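Local coordinates for protein vanadium-dependent bromoperoxidase (Corallina officinalis, PDB 1QHB) that uses hydrogen peroxide and bromide to brominate organic substrates with a vanadate cofactor, working as a calcium-stabilised homododecamer, at residues G60-D65 / P72-A77; V79-S84 / K88-L93; S126-T131 / A393-K398; Q140-P145 / G563-I568; L299-A304 / R406-G411. All blocks are in the same frame, centred on the assembly; numbering follows the deposited sequence.

Interaction 1: G60-D65 / P72-A77; sequences GLPHDD and PDDFLA
Leu-61 and Pro-62, in the loop ahead of helix 72-84, pack against Asp-74 and Phe-75 on the first turns of that helix, a loop-on-helix contact that is apolar on one side and water-bridged on the other. Leu-61 puts one methyl on each of two consecutive helix residues. Leu-61 CD1 lies 3.7 Å from Phe-75 CA and meets the ring at its edge, near the ring plane. Leu-61 CD2 rests 3.9 Å from the carbonyl O of Asp-74. Phe-75, its ring swung opposite the backbone N (chi1 -178°), reaches on to Phe-53, Glu-40 and Ile-69. Next to this pair, Asp-73 bonds to Gln-361 of a second subunit.

The side chains of Pro-62 and Asp-74 cross at about a right angle, Pro-62 CG coming 3.7 Å from Asp-74 OD2. One water lies between Asp-74 OD2 (2.6 Å) and Pro-62 O (3.0 Å), within hydrogen-bonding distance of both, though it has more acceptors near it than protons to give. Asp-74 OD1 has a weak bond to Thr-94. The arrangement is that of a short loop folded back on the helix it leads into.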
# COMPACT_ATOMS: atom_id res chain seq x y z
N GLY A 60 45.00 18.49 18.83
CA GLY A 60 44.35 17.93 20.02
C GLY A 60 44.97 16.59 20.40
O GLY A 60 45.04 16.24 21.57
N LEU A 61 45.37 15.80 19.42
CA LEU A 61 46.06 14.54 19.62
C LEU A 61 47.51 14.87 19.99
O LEU A 61 48.06 15.81 19.44
CB LEU A 61 46.01 13.69 18.35
CG LEU A 61 44.62 13.37 17.79
CD1 LEU A 61 44.76 12.57 16.51
CD2 LEU A 61 43.80 12.61 18.82
N PRO A 62 48.14 14.07 20.86
CA PRO A 62 49.49 14.29 21.31
C PRO A 62 50.48 14.27 20.16
O PRO A 62 50.52 13.27 19.42
CB PRO A 62 49.77 13.11 22.26
CG PRO A 62 48.52 12.33 22.43
CD PRO A 62 47.49 12.88 21.48
N HIS A 63 51.34 15.28 20.04
CA HIS A 63 52.32 15.33 18.97
C HIS A 63 53.74 15.19 19.51
O HIS A 63 53.98 15.35 20.71
CB HIS A 63 52.23 16.63 18.17
CG HIS A 63 50.89 16.88 17.54
ND1 HIS A 63 49.77 17.32 18.21
CD2 HIS A 63 50.53 16.68 16.26
CE1 HIS A 63 48.78 17.42 17.33
NE2 HIS A 63 49.20 17.03 16.14
N ASP A 64 54.66 14.85 18.59
CA ASP A 64 56.05 14.70 18.97
C ASP A 64 56.72 16.05 18.77
O ASP A 64 55.99 16.96 18.38
CB ASP A 64 56.76 13.57 18.23
CG ASP A 64 56.94 13.72 16.77
OD1 ASP A 64 56.68 14.82 16.22
OD2 ASP A 64 57.36 12.75 16.07
N ASP A 65 58.03 16.17 18.96
CA ASP A 65 58.71 17.45 18.80
C ASP A 65 58.77 17.95 17.38
O ASP A 65 59.20 19.09 17.14
CB ASP A 65 60.18 17.34 19.25
CG ASP A 65 60.30 17.02 20.73
OD1 ASP A 65 59.35 17.31 21.47
OD2 ASP A 65 61.36 16.49 21.10
N PRO A 72 49.54 6.60 15.82
CA PRO A 72 48.58 6.55 14.72
C PRO A 72 47.26 6.07 15.23
O PRO A 72 46.20 6.64 14.88
CB PRO A 72 49.24 5.69 13.64
CG PRO A 72 50.41 5.03 14.28
CD PRO A 72 50.80 5.87 15.48
N ASP A 73 47.20 5.16 16.18
CA ASP A 73 45.93 4.72 16.74
C ASP A 73 45.10 5.86 17.30
O ASP A 73 43.86 5.79 17.39
CB ASP A 73 46.14 3.67 17.84
CG ASP A 73 46.56 2.30 17.34
OD1 ASP A 73 46.75 2.05 16.14
OD2 ASP A 73 46.74 1.38 18.17
N ASP A 74 45.71 6.92 17.81
CA ASP A 74 44.93 8.06 18.34
C ASP A 74 44.14 8.70 17.21
O ASP A 74 43.02 9.05 17.46
CB ASP A 74 45.85 9.11 18.94
CG ASP A 74 46.53 8.65 20.23
OD1 ASP A 74 46.01 7.72 20.89
OD2 ASP A 74 47.56 9.23 20.61
N PHE A 75 44.73 8.80 16.00
CA PHE A 75 43.96 9.38 14.89
C PHE A 75 42.88 8.43 14.40
O PHE A 75 41.74 8.83 14.18
CB PHE A 75 44.90 9.76 13.75
CG PHE A 75 44.18 10.40 12.60
CD1 PHE A 75 43.89 11.73 12.62
CD2 PHE A 75 43.79 9.66 11.48
CE1 PHE A 75 43.23 12.37 11.58
CE2 PHE A 75 43.12 10.27 10.44
CZ PHE A 75 42.87 11.63 10.48
N LEU A 76 43.18 7.16 14.27
CA LEU A 76 42.24 6.13 13.82
C LEU A 76 41.08 5.97 14.78
O LEU A 76 39.96 5.80 14.33
CB LEU A 76 42.94 4.80 13.58
CG LEU A 76 44.00 4.84 12.48
CD1 LEU A 76 44.91 3.62 12.49
CD2 LEU A 76 43.33 5.05 11.11
N ALA A 77 41.28 6.15 16.07
CA ALA A 77 40.18 6.08 17.05
C ALA A 77 39.31 7.32 16.92
O ALA A 77 38.08 7.27 17.00
CB ALA A 77 40.71 5.97 18.48
O HOH W 1 49.15 10.58 19.10

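Interaction 2: V79-S84 / K88-L93; sequences VRAINS and KEIAAL
Glu-89 reaches from helix 87-91 to helix 72-84 with its carboxylate laid along the backbone of Arg-80 and Ala-81 and one oxygen held by Ser-84. Glu-89 has CG anti to the backbone N (chi1 -163°) and runs extended beyond it, carrying the acid across. Ser-84 OG donates to Glu-89 OE1 at 2.9 Å from above the carboxylate plane, 61° out of it. Glu-89 OE2 lies 3.7 Å from Arg-80 CB and, badly angled for a bond, 3.5 Å from Ala-81 N. Arg-80 NE is 5.0 Å from Glu-89 OE2, too far for a salt bridge, though the opposite charges may attract weakly.

The arrangement is a short helical hairpin, helices 72-84 and 87-91 parted by two residues, and Ser-84 OG also accepts from Asp-86 N in the turn. Replaced by an alanine, Glu-89 would probably leave the Ser-84 hydroxyl without this acceptor and uncover the backbone at Arg-80 and Ala-81. Ala-81 points its methyl between two larger side chains, CB of Ala-81 being 4.0 Å from Ile-90 CG1 and 3.9 Å from Leu-93 CD1. Other subunits pack against the hairpin: Asn-367 of a third subunit bonds to Ile-90 O, Asn-581 of a second to Arg-80 O.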
# COMPACT_ATOMS: atom_id res chain seq x y z
N VAL A 79 38.81 9.07 14.15
CA VAL A 79 37.95 8.89 12.96
C VAL A 79 36.75 8.03 13.28
O VAL A 79 35.60 8.34 12.92
CB VAL A 79 38.77 8.31 11.79
CG1 VAL A 79 37.88 7.94 10.62
CG2 VAL A 79 39.70 9.45 11.38
N ARG A 80 36.92 6.93 14.02
CA ARG A 80 35.81 6.06 14.36
C ARG A 80 34.81 6.85 15.19
O ARG A 80 33.60 6.76 14.98
CB ARG A 80 36.24 4.82 15.15
CG ARG A 80 36.96 3.79 14.29
CD ARG A 80 37.08 2.45 15.00
NE ARG A 80 37.94 2.52 16.16
CZ ARG A 80 39.26 2.44 16.27
NH1 ARG A 80 40.07 2.27 15.25
NH2 ARG A 80 39.80 2.49 17.49
N ALA A 81 35.31 7.63 16.16
CA ALA A 81 34.43 8.45 16.98
C ALA A 81 33.61 9.45 16.17
O ALA A 81 32.47 9.70 16.49
CB ALA A 81 35.22 9.22 18.07
N ILE A 82 34.21 10.05 15.15
CA ILE A 82 33.54 11.01 14.28
C ILE A 82 32.38 10.35 13.55
O ILE A 82 31.35 10.93 13.26
CB ILE A 82 34.60 11.47 13.24
CG1 ILE A 82 35.46 12.58 13.86
CG2 ILE A 82 33.94 11.94 11.95
CD1 ILE A 82 36.81 12.75 13.13
N ASN A 83 32.57 9.16 13.03
CA ASN A 83 31.59 8.45 12.22
C ASN A 83 30.51 7.81 13.07
O ASN A 83 29.44 7.53 12.55
CB ASN A 83 32.33 7.39 11.35
CG ASN A 83 33.02 8.09 10.20
OD1 ASN A 83 32.62 9.15 9.73
ND2 ASN A 83 34.10 7.50 9.68
N SER A 84 30.73 7.64 14.38
CA SER A 84 29.64 7.05 15.17
C SER A 84 28.88 8.12 15.91
O SER A 84 27.69 7.99 16.11
CB SER A 84 30.17 6.02 16.18
OG SER A 84 30.57 6.72 17.36
N LYS A 88 30.16 8.62 24.59
CA LYS A 88 31.15 7.92 25.41
C LYS A 88 32.41 7.65 24.61
O LYS A 88 33.54 7.75 25.11
CB LYS A 88 30.61 6.60 25.96
CG LYS A 88 29.27 6.67 26.68
CD LYS A 88 28.80 5.29 27.10
CE LYS A 88 29.66 4.73 28.23
NZ LYS A 88 29.48 3.26 28.41
N GLU A 89 32.24 7.34 23.32
CA GLU A 89 33.39 7.02 22.46
C GLU A 89 34.22 8.26 22.27
O GLU A 89 35.45 8.23 22.27
CB GLU A 89 32.88 6.46 21.15
CG GLU A 89 33.90 5.72 20.34
CD GLU A 89 33.31 5.15 19.06
OE1 GLU A 89 32.10 4.87 19.05
OE2 GLU A 89 34.12 5.02 18.12
N ILE A 90 33.54 9.42 22.14
CA ILE A 90 34.31 10.67 22.02
C ILE A 90 35.01 10.98 23.34
O ILE A 90 36.11 11.56 23.40
CB ILE A 90 33.36 11.81 21.64
CG1 ILE A 90 32.78 11.58 20.25
CG2 ILE A 90 34.11 13.14 21.66
CD1 ILE A 90 31.48 12.34 20.01
N ALA A 91 34.40 10.59 24.47
CA ALA A 91 35.01 10.89 25.77
C ALA A 91 36.22 10.00 26.07
O ALA A 91 37.08 10.35 26.88
CB ALA A 91 33.93 10.74 26.83
N ALA A 92 36.32 8.84 25.42
CA ALA A 92 37.46 7.96 25.67
C ALA A 92 38.64 8.28 24.77
O ALA A 92 39.61 7.51 24.76
CB ALA A 92 36.97 6.51 25.54
N LEU A 93 38.59 9.35 23.98
CA LEU A 93 39.70 9.63 23.08
C LEU A 93 40.86 10.23 23.85
O LEU A 93 40.68 10.79 24.91
CB LEU A 93 39.33 10.62 21.99
CG LEU A 93 38.29 10.14 20.96
CD1 LEU A 93 37.86 11.31 20.11
CD2 LEU A 93 38.83 8.99 20.13

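Interaction 3: S126-T131 / A393-K398. With PO4 (phosphate ion), chain G.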
# COMPACT_ATOMS: atom_id res chain seq x y z
N SER A 126 32.21 17.25 16.54
CA SER A 126 32.85 16.39 15.55
C SER A 126 31.86 15.49 14.84
O SER A 126 32.25 14.99 13.78
CB SER A 126 33.96 15.58 16.20
OG SER A 126 33.55 15.23 17.53
N SER A 127 30.63 15.34 15.25
CA SER A 127 29.63 14.50 14.58
C SER A 127 28.38 15.26 14.18
O SER A 127 27.34 14.68 13.79
CB SER A 127 29.30 13.31 15.51
OG SER A 127 30.48 12.49 15.67
N ALA A 128 28.46 16.61 14.09
CA ALA A 128 27.34 17.39 13.59
C ALA A 128 26.93 16.99 12.17
O ALA A 128 25.81 17.26 11.81
CB ALA A 128 27.71 18.87 13.58
N GLY A 129 27.75 16.34 11.35
CA GLY A 129 27.43 15.93 10.01
C GLY A 129 26.57 14.69 9.97
O GLY A 129 26.13 14.30 8.88
N LEU A 130 26.23 14.10 11.12
CA LEU A 130 25.37 12.95 11.19
C LEU A 130 23.96 13.43 11.45
O LEU A 130 23.04 12.64 11.37
CB LEU A 130 25.75 12.02 12.32
CG LEU A 130 27.17 11.42 12.23
CD1 LEU A 130 27.38 10.44 13.40
CD2 LEU A 130 27.42 10.62 10.96
N THR A 131 23.76 14.68 11.80
CA THR A 131 22.45 15.17 12.18
C THR A 131 21.55 15.42 10.97
O THR A 131 22.02 15.98 9.99
CB THR A 131 22.67 16.55 12.88
OG1 THR A 131 23.56 16.32 13.98
CG2 THR A 131 21.36 17.05 13.43
N ALA A 393 26.13 20.56 6.70
CA ALA A 393 26.79 20.06 5.51
C ALA A 393 28.30 20.25 5.58
O ALA A 393 29.05 19.32 5.23
CB ALA A 393 26.27 20.77 4.25
N VAL A 394 28.77 21.43 6.03
CA VAL A 394 30.24 21.60 6.02
C VAL A 394 30.89 20.78 7.12
O VAL A 394 32.07 20.41 6.92
CB VAL A 394 30.67 23.09 6.06
CG1 VAL A 394 30.77 23.63 7.46
CG2 VAL A 394 31.99 23.27 5.35
N ARG A 395 30.20 20.45 8.19
CA ARG A 395 30.80 19.59 9.22
C ARG A 395 31.01 18.17 8.71
O ARG A 395 31.96 17.48 9.00
CB ARG A 395 29.92 19.61 10.51
CG ARG A 395 30.04 20.95 11.24
CD ARG A 395 31.25 20.98 12.15
NE ARG A 395 31.72 22.37 12.38
CZ ARG A 395 32.03 22.80 13.60
NH1 ARG A 395 31.88 21.99 14.66
NH2 ARG A 395 32.45 24.03 13.81
N TYR A 396 30.15 17.65 7.85
CA TYR A 396 30.27 16.36 7.23
C TYR A 396 31.53 16.38 6.37
O TYR A 396 32.33 15.45 6.40
CB TYR A 396 29.02 16.01 6.43
CG TYR A 396 29.12 14.65 5.78
CD1 TYR A 396 29.16 13.48 6.55
CD2 TYR A 396 29.17 14.56 4.40
CE1 TYR A 396 29.25 12.23 5.93
CE2 TYR A 396 29.26 13.32 3.79
CZ TYR A 396 29.30 12.16 4.55
OH TYR A 396 29.36 10.96 3.88
N GLN A 397 31.76 17.43 5.60
CA GLN A 397 32.93 17.52 4.76
C GLN A 397 34.15 17.65 5.67
O GLN A 397 35.13 16.96 5.53
CB GLN A 397 32.85 18.76 3.84
CG GLN A 397 31.73 18.71 2.76
CD GLN A 397 31.89 17.47 1.87
OE1 GLN A 397 32.93 17.19 1.28
NE2 GLN A 397 30.84 16.66 1.74
N LYS A 398 34.15 18.56 6.65
CA LYS A 398 35.30 18.78 7.49
C LYS A 398 35.80 17.49 8.15
O LYS A 398 36.95 17.15 8.07
CB LYS A 398 35.02 19.77 8.64
CG LYS A 398 35.02 21.23 8.32
CD LYS A 398 34.29 21.97 9.44
CE LYS A 398 34.32 23.49 9.18
NZ LYS A 398 35.70 24.02 9.39
P PO4 G . 35.89 28.26 10.39
O1 PO4 G . 37.33 28.25 10.77
O2 PO4 G . 35.55 29.41 9.51
O3 PO4 G . 35.07 28.29 11.61
O4 PO4 G . 35.65 26.98 9.62
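With CG anti to its carbonyl carbon (chi1 -72°) and the chain bent at chi2 (-84°), Arg-395 lays CB and CG against Ala-128 and leads its guanidinium away, toward His-478. Tyr-396 turns the other way, CG anti to the backbone N, and sends its ring past Gly-129. The two residues make the contact with the 3-10 segment 128-130 where it comes down on helix 376-402. Ala-128 CB lies 3.9 Å from both CB and CG of Arg-395, so its methyl sits over the start of the arginine chain. Gly-129 CA lies 3.9 Å from Tyr-396 N, and the two CA atoms are only 4.0 Å apart. A side chain could not fit here, since a CB on Gly-129 would run into Tyr-396 CA. The carbonyl O of Gly-129 reaches Tyr-396 CD1 at 3.9 Å, slanting to the ring, and accepts from Gln-140 NE2.

Helix 376-402 is one of the long helices of the vanadium haloperoxidase fold, and it supplies Lys-398 to the vanadate site. Here a phosphate, probably from the crystallisation liquor, occupies that site. Lys-398 NZ donates to phosphate O4 at 3.0 Å, its chain bent only at chi4. Gly-482 O, Pro-479 O and His-478 ND1 are also within bonding reach of NZ, more acceptors than it has protons, so they probably share them. Arg-545, Arg-406, Ser-483, Gly-484, His-485 and His-551 complete the phosphate's shell. The loop also meets a third subunit, whose Gln-368 accepts from Ser-126 N and whose Arg-11 bonds to Leu-130 O.

Interaction 4: Q140-P145 / G563-I568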
# COMPACT_ATOMS: atom_id res chain seq x y z
N GLN A 140 24.61 14.99 4.11
CA GLN A 140 25.49 14.09 3.39
C GLN A 140 25.17 13.94 1.91
O GLN A 140 25.75 13.13 1.19
CB GLN A 140 25.48 12.72 4.10
CG GLN A 140 25.68 12.82 5.57
CD GLN A 140 25.98 11.48 6.27
OE1 GLN A 140 26.05 10.48 5.57
NE2 GLN A 140 26.09 11.52 7.61
N SER A 141 24.17 14.69 1.45
CA SER A 141 23.73 14.51 0.06
C SER A 141 24.51 15.39 -0.88
O SER A 141 24.40 15.20 -2.07
CB SER A 141 22.22 14.75 -0.07
OG SER A 141 21.92 16.14 0.10
N VAL A 142 25.28 16.34 -0.36
CA VAL A 142 26.03 17.27 -1.21
C VAL A 142 27.52 17.03 -0.97
O VAL A 142 27.85 16.22 -0.09
CB VAL A 142 25.65 18.74 -0.96
CG1 VAL A 142 24.21 19.05 -1.42
CG2 VAL A 142 25.81 19.08 0.50
N ALA A 143 28.36 17.59 -1.84
CA ALA A 143 29.79 17.33 -1.76
C ALA A 143 30.69 18.52 -2.07
O ALA A 143 30.34 19.42 -2.84
CB ALA A 143 30.09 16.31 -2.90
N MET A 144 31.89 18.47 -1.57
CA MET A 144 32.94 19.44 -1.92
C MET A 144 34.01 18.61 -2.63
O MET A 144 34.17 17.42 -2.33
CB MET A 144 33.51 20.13 -0.69
CG MET A 144 32.58 21.14 -0.04
SD MET A 144 33.27 21.79 1.51
CE MET A 144 34.76 22.58 0.92
N PRO A 145 34.65 19.09 -3.65
CA PRO A 145 35.67 18.32 -4.36
C PRO A 145 36.91 18.13 -3.50
O PRO A 145 37.12 18.77 -2.48
CB PRO A 145 35.95 19.18 -5.59
CG PRO A 145 35.62 20.59 -5.18
CD PRO A 145 34.48 20.48 -4.17
N GLY A 563 27.38 26.41 0.24
CA GLY A 563 26.32 27.07 0.97
C GLY A 563 25.26 27.58 0.02
O GLY A 563 24.06 27.68 0.36
N GLU A 564 25.69 27.97 -1.16
CA GLU A 564 24.77 28.42 -2.20
C GLU A 564 23.78 27.28 -2.52
O GLU A 564 22.58 27.54 -2.64
CB GLU A 564 25.52 28.74 -3.50
CG GLU A 564 24.58 29.20 -4.61
CD GLU A 564 25.33 29.63 -5.85
OE1 GLU A 564 26.13 28.83 -6.37
OE2 GLU A 564 25.13 30.76 -6.31
N GLN A 565 24.27 26.05 -2.68
CA GLN A 565 23.40 24.91 -2.98
C GLN A 565 22.39 24.63 -1.86
O GLN A 565 21.28 24.13 -2.07
CB GLN A 565 24.22 23.60 -3.13
CG GLN A 565 25.12 23.52 -4.35
CD GLN A 565 26.13 22.38 -4.33
OE1 GLN A 565 25.82 21.21 -4.14
NE2 GLN A 565 27.42 22.72 -4.53
N ILE A 566 22.88 24.79 -0.61
CA ILE A 566 22.02 24.50 0.55
C ILE A 566 20.88 25.49 0.52
O ILE A 566 19.74 25.10 0.68
CB ILE A 566 22.82 24.57 1.87
CG1 ILE A 566 23.84 23.43 2.06
CG2 ILE A 566 21.93 24.60 3.08
CD1 ILE A 566 23.28 22.04 1.86
N ALA A 567 21.16 26.79 0.33
CA ALA A 567 20.15 27.83 0.29
C ALA A 567 19.14 27.60 -0.82
O ALA A 567 17.94 27.70 -0.57
CB ALA A 567 20.76 29.21 0.07
N ILE A 568 19.62 27.28 -2.02
CA ILE A 568 18.73 27.02 -3.17
C ILE A 568 17.81 25.83 -2.87
O ILE A 568 16.61 25.84 -3.16
CB ILE A 568 19.59 26.76 -4.44
CG1 ILE A 568 20.15 28.03 -5.04
CG2 ILE A 568 18.78 25.98 -5.49
CD1 ILE A 568 21.22 27.95 -6.13
O HOH W 2 27.42 18.67 -4.28
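A single water joins Ala-143 to Gln-565: it accepts from Ala-143 N at 2.8 Å and donates to Gln-565 OE1 at 3.0 Å. It is the polar link between the loop 140-145 and helix 553-574, and it ties a backbone N-H of the loop to the side-chain amide on the helix. Gln-565 reaches it with a chain extended beyond CG, CG itself lying anti to the carbonyl carbon (chi1 -68°), a torsion that swings the amide out toward the loop.

Between the two segments, Val-142 makes the direct contact, its CB pointing to the helix. Its two methyls serve different partners. Val-142 CG1 lies 3.8 Å from Gln-565 OE1, the two side chains sliding past each other in opposite directions, and so packs beside the same oxygen that takes the water's proton. Val-142 CG2 meets Ile-566 CD1 at 4.1 Å, and here the side chains cross at about a right angle. Ile-566 brings CD1 there because its chain is bent at chi2 (-51°), turning the terminal methyl back toward the loop.

The surroundings carry the contact into the body of the subunit. Val-142 also packs on Leu-562 of the same helix and on Ala-393 of helix 376-402, which Ile-566 touches too, so the valine sits where two helices meet. Farther along the loop, Met-144 lies on Glu-558 and Ser-559, and Pro-145 O bonds to Tyr-481. Between the two segments, then, the polar link runs through one water, and the direct touches are methyl to methyl or methyl to oxygen.

Interaction 5: L299-A304 / R406-G411. With PO4 (phosphate ion), chain G.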
# COMPACT_ATOMS: atom_id res chain seq x y z
N LEU A 299 53.56 23.96 19.31
CA LEU A 299 53.30 22.54 19.59
C LEU A 299 52.34 22.39 20.73
O LEU A 299 51.45 21.53 20.63
CB LEU A 299 54.59 21.82 19.89
CG LEU A 299 55.58 21.74 18.73
CD1 LEU A 299 56.92 21.16 19.22
CD2 LEU A 299 55.05 20.85 17.62
N ASP A 300 52.41 23.28 21.74
CA ASP A 300 51.42 23.21 22.82
C ASP A 300 50.03 23.44 22.29
O ASP A 300 49.04 22.86 22.74
CB ASP A 300 51.74 24.29 23.90
CG ASP A 300 52.96 23.85 24.71
OD1 ASP A 300 53.26 22.63 24.78
OD2 ASP A 300 53.67 24.74 25.26
N VAL A 301 49.87 24.42 21.40
CA VAL A 301 48.56 24.71 20.80
C VAL A 301 48.15 23.50 19.96
O VAL A 301 47.02 23.07 20.11
CB VAL A 301 48.58 25.98 19.95
CG1 VAL A 301 47.26 26.19 19.20
CG2 VAL A 301 48.87 27.22 20.80
N GLN A 302 49.03 22.85 19.21
CA GLN A 302 48.68 21.63 18.48
C GLN A 302 48.26 20.51 19.42
O GLN A 302 47.42 19.69 19.07
CB GLN A 302 49.83 21.16 17.56
CG GLN A 302 50.17 22.25 16.56
CD GLN A 302 48.99 22.92 15.89
OE1 GLN A 302 48.24 22.26 15.17
NE2 GLN A 302 48.83 24.23 16.05
N ASP A 303 48.81 20.52 20.64
CA ASP A 303 48.44 19.56 21.67
C ASP A 303 47.29 20.06 22.54
O ASP A 303 47.08 19.58 23.66
CB ASP A 303 49.68 19.31 22.56
CG ASP A 303 50.72 18.44 21.96
OD1 ASP A 303 50.57 17.80 20.88
OD2 ASP A 303 51.81 18.36 22.58
N ALA A 304 46.49 21.02 22.07
CA ALA A 304 45.30 21.49 22.75
C ALA A 304 45.38 22.54 23.86
O ALA A 304 44.34 22.86 24.51
CB ALA A 304 44.47 20.27 23.22
N ARG A 406 44.90 22.34 9.09
CA ARG A 406 44.79 23.81 9.01
C ARG A 406 46.13 24.37 8.55
O ARG A 406 47.17 23.73 8.67
CB ARG A 406 44.37 24.34 10.38
CG ARG A 406 42.93 23.99 10.78
CD ARG A 406 41.98 25.08 10.25
NE ARG A 406 40.63 24.83 10.79
CZ ARG A 406 39.66 25.71 10.80
NH1 ARG A 406 39.81 26.94 10.32
NH2 ARG A 406 38.48 25.40 11.31
N PRO A 407 46.14 25.58 8.01
CA PRO A 407 47.34 26.28 7.55
C PRO A 407 48.45 26.36 8.57
O PRO A 407 49.64 26.22 8.25
CB PRO A 407 46.84 27.68 7.18
CG PRO A 407 45.40 27.45 6.83
CD PRO A 407 44.90 26.39 7.79
N GLU A 408 48.16 26.52 9.87
CA GLU A 408 49.20 26.55 10.88
C GLU A 408 49.97 25.24 10.95
O GLU A 408 51.22 25.29 11.10
CB GLU A 408 48.60 26.85 12.25
CG GLU A 408 47.76 25.72 12.83
CD GLU A 408 46.78 26.27 13.82
OE1 GLU A 408 46.16 27.37 13.58
OE2 GLU A 408 46.60 25.62 14.85
N ALA A 409 49.32 24.10 10.75
CA ALA A 409 50.02 22.80 10.77
C ALA A 409 50.96 22.70 9.59
O ALA A 409 52.06 22.16 9.65
CB ALA A 409 48.97 21.70 10.70
N THR A 410 50.52 23.22 8.43
CA THR A 410 51.36 23.22 7.24
C THR A 410 52.60 24.07 7.47
O THR A 410 53.68 23.71 6.98
CB THR A 410 50.60 23.73 6.01
OG1 THR A 410 49.45 22.91 5.81
CG2 THR A 410 51.48 23.54 4.75
N GLY A 411 52.43 25.21 8.18
CA GLY A 411 53.59 26.08 8.47
C GLY A 411 54.52 25.30 9.42
O GLY A 411 55.73 25.33 9.30
P PO4 G . 35.89 28.26 10.39
O1 PO4 G . 37.33 28.25 10.77
O2 PO4 G . 35.55 29.41 9.51
O3 PO4 G . 35.07 28.29 11.61
O4 PO4 G . 35.65 26.98 9.62
O HOH W 3 46.09 22.81 13.46
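The start of helix 407-422, just after the vanadate-site residue Arg-406 at its N-cap, is joined to the end of helix 295-302 by a buried amide-carboxylate bond. Gln-302 NE2 donates to Glu-408 OE2 at 2.9 Å and almost straight, with an angle of 175° at the hydrogen. The acceptor lies in the amide plane of Gln-302, but the nitrogen comes to OE2 on its anti side, 30° out of the carboxylate plane, and the two flat groups stand 81° apart. Gln-302 gets there by a bend at chi2, which turns its end toward the acid. A water adds a second link, donating to Gln-302 OE1 at 2.8 Å and to Glu-408 OE2 at 3.2 Å.

The strongest partner of Glu-408 lies elsewhere, in a salt bridge from OE2 to Lys-59, while OE1 accepts from Ser-475 N. Helix 295-302 ends in a Schellman motif with Ala-304 as its C-prime residue, and Gln-302 O accepts from Gly-60 N. A leucine in place of Gln-302 would probably leave Glu-408 OE2 without its amide donor and the water without one acceptor.

One residue before the helix, Arg-406 turns away and grips the phosphate in the vanadate site edge-on. Arg-406 NH1 donates to phosphate O1 at 2.8 Å and NH2 to the same oxygen at 3.1 Å. His-478 O and Val-550 O take further N-H groups of the guanidinium. The buried carboxylate of Glu-408 is thus met by an amide, a lysine, a backbone N-H and a water, which together probably keep it ionised.

From the N terminus, interaction 1 closes a short loop onto the start of helix 72-84, and interaction 2 folds helix 87-91 back on the end of that helix; the two touch where Ala-77 meets Leu-93. Interaction 3 then spans more than 260 residues to helix 376-402, and interaction 2 meets it through Ile-82 O and Ser-127 OG. Interaction 4, reaching helix 553-574, crosses interaction 3 in chain order and touches it through Gln-140 and Gln-397. Interaction 5 also crosses interaction 3, lies wholly within the span of interaction 4, and borders interaction 1. Interactions 3 and 5 converge on the phosphate through Lys-398 and Arg-406.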